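Local coordinates for rhusiopathiae surface protein B (Erysipelothrix rhusiopathiae, PDB 3V10) that probably binds collagen at the bacterial cell surface through the collagen-binding region that this chain represents, at residues G238-T241 with V246-V249. Sequence-based numbering, arbitrary orientation.
Sequences GTIT and VLTV
Thr241 and Thr248 form the hydrogen-bonded pair of an antiparallel beta hairpin, their side chains side by side on one face, and two backbone bonds lock them together. Thr241 N reaches Thr248 O at 2.9 Å, within the carbonyl plane. Thr248 N returns a bond of 2.9 Å to Thr241 O, tilted 23° from the plane of the Thr241 carbonyl. Each acceptor also receives a CA-H...O contact, from Ile240 CA to Thr248 O (3.2 Å) and from Leu247 CA to Thr241 O (3.3 Å).

The closely packed face is aliphatic. Ile240 and Val249, a non-hydrogen-bonded pair, run side by side, and Ile240 CG1 meets Val249 CG2 at 4.1 Å; Ile240 CG2, anti to the backbone N, is turned to Leu247 CD2, a looser touch of 4.4 Å. Beta-branched Ile240 and Val249 suit the extended backbone, and Leu247, branched one carbon further out, adds apolar surface on the same buried face.

The other face is polar and carries a bound water; Thr241 is partly exposed there, whereas Thr248 is buried, its side chain touching Lys199. A chi1 of 63° sets Thr241 OG1 between its own N and carbonyl carbon, 3.4 Å from Thr248 CB. The two hydroxyls stand 3.8 Å apart and are joined through the water, which also donates to Val246 O; threonine thus combines a beta-branched shape with a group that can hold solvent.

Within the collagen-binding domain, the hairpin follows helix 230-236, whose Asn234 OD1 accepts a hydrogen bond from Ile240 N. Strand 246-251 continues the sheet onto strand 198-204, while Ile240 and Leu247 pack against strand 208-221 of the five-stranded sheet.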
ATOM      1  N   GLY A 238      11.230  22.864 -17.292  1.00 16.10           N
ATOM      2  CA  GLY A 238      12.123  23.052 -16.170  1.00 16.45           C
ATOM      3  C   GLY A 238      13.208  22.007 -16.105  1.00 15.19           C
ATOM      4  O   GLY A 238      13.662  21.517 -17.134  1.00 17.22           O
ATOM      5  N   THR A 239      13.618  21.663 -14.888  1.00 14.03           N
ATOM      6  CA  THR A 239      14.672  20.681 -14.702  1.00 14.14           C
ATOM      7  C   THR A 239      14.353  19.724 -13.563  1.00 13.84           C
ATOM      8  O   THR A 239      13.972  20.141 -12.468  1.00 13.54           O
ATOM      9  CB  THR A 239      16.028  21.356 -14.382  1.00 16.45           C
ATOM     10  OG1 THR A 239      16.327  22.346 -15.377  1.00 17.28           O
ATOM     11  CG2 THR A 239      17.151  20.318 -14.359  1.00 18.34           C
ATOM     12  N   ILE A 240      14.500  18.437 -13.838  1.00 13.20           N
ATOM     13  CA  ILE A 240      14.290  17.413 -12.828  1.00 13.41           C
ATOM     14  C   ILE A 240      15.595  16.638 -12.764  1.00 13.78           C
ATOM     15  O   ILE A 240      16.081  16.137 -13.781  1.00 13.68           O
ATOM     16  CB  ILE A 240      13.147  16.461 -13.204  1.00 13.14           C
ATOM     17  CG1 ILE A 240      11.806  17.185 -13.071  1.00 15.02           C
ATOM     18  CG2 ILE A 240      13.176  15.230 -12.307  1.00 15.67           C
ATOM     19  CD1 ILE A 240      10.612  16.348 -13.496  1.00 16.75           C
ATOM     20  N   THR A 241      16.176  16.565 -11.575  1.00 12.65           N
ATOM     21  CA  THR A 241      17.423  15.847 -11.392  1.00 13.00           C
ATOM     22  C   THR A 241      17.230  14.745 -10.365  1.00 13.29           C
ATOM     23  O   THR A 241      16.353  14.827  -9.507  1.00 11.63           O
ATOM     24  CB  THR A 241      18.547  16.790 -10.908  1.00 13.58           C
ATOM     25  OG1 THR A 241      18.212  17.325  -9.619  1.00 11.88           O
ATOM     26  CG2 THR A 241      18.736  17.937 -11.895  1.00 15.63           C
ATOM     27  N   VAL A 246      17.770  11.634  -3.710  1.00  9.20           N
ATOM     28  CA  VAL A 246      17.250  12.982  -3.892  1.00 10.32           C
ATOM     29  C   VAL A 246      16.755  13.323  -5.294  1.00  8.09           C
ATOM     30  O   VAL A 246      17.517  13.302  -6.254  1.00  9.78           O
ATOM     31  CB  VAL A 246      18.312  14.033  -3.497  1.00 10.49           C
ATOM     32  CG1 VAL A 246      17.683  15.424  -3.518  1.00 11.87           C
ATOM     33  CG2 VAL A 246      18.888  13.712  -2.110  1.00 11.54           C
ATOM     34  N   LEU A 247      15.467  13.643  -5.393  1.00  9.21           N
ATOM     35  CA  LEU A 247      14.842  14.018  -6.656  1.00  7.95           C
ATOM     36  C   LEU A 247      14.480  15.495  -6.515  1.00  8.68           C
ATOM     37  O   LEU A 247      13.744  15.885  -5.603  1.00  7.39           O
ATOM     38  CB  LEU A 247      13.590  13.168  -6.905  1.00  8.73           C
ATOM     39  CG  LEU A 247      12.835  13.358  -8.226  1.00 10.71           C
ATOM     40  CD1 LEU A 247      11.946  12.134  -8.489  1.00 14.95           C
ATOM     41  CD2 LEU A 247      12.000  14.628  -8.157  1.00 12.78           C
ATOM     42  N   THR A 248      15.022  16.315  -7.406  1.00  7.35           N
ATOM     43  CA  THR A 248      14.786  17.749  -7.356  1.00  8.74           C
ATOM     44  C   THR A 248      14.023  18.225  -8.577  1.00  9.19           C
ATOM     45  O   THR A 248      14.324  17.827  -9.698  1.00  9.38           O
ATOM     46  CB  THR A 248      16.128  18.513  -7.276  1.00  9.31           C
ATOM     47  OG1 THR A 248      16.882  18.022  -6.163  1.00  8.93           O
ATOM     48  CG2 THR A 248      15.891  20.022  -7.115  1.00  9.67           C
ATOM     49  N   VAL A 249      13.025  19.071  -8.345  1.00  8.75           N
ATOM     50  CA  VAL A 249      12.214  19.621  -9.417  1.00 10.08           C
ATOM     51  C   VAL A 249      12.350  21.131  -9.351  1.00  9.78           C
ATOM     52  O   VAL A 249      12.081  21.740  -8.312  1.00  9.74           O
ATOM     53  CB  VAL A 249      10.717  19.253  -9.246  1.00 10.94           C
ATOM     54  CG1 VAL A 249       9.890  19.839 -10.392  1.00 12.23           C
ATOM     55  CG2 VAL A 249      10.561  17.741  -9.194  1.00 10.61           C
TER
HETATM   56  O   HOH W   1      18.389  15.871  -7.282  1.00 12.36           O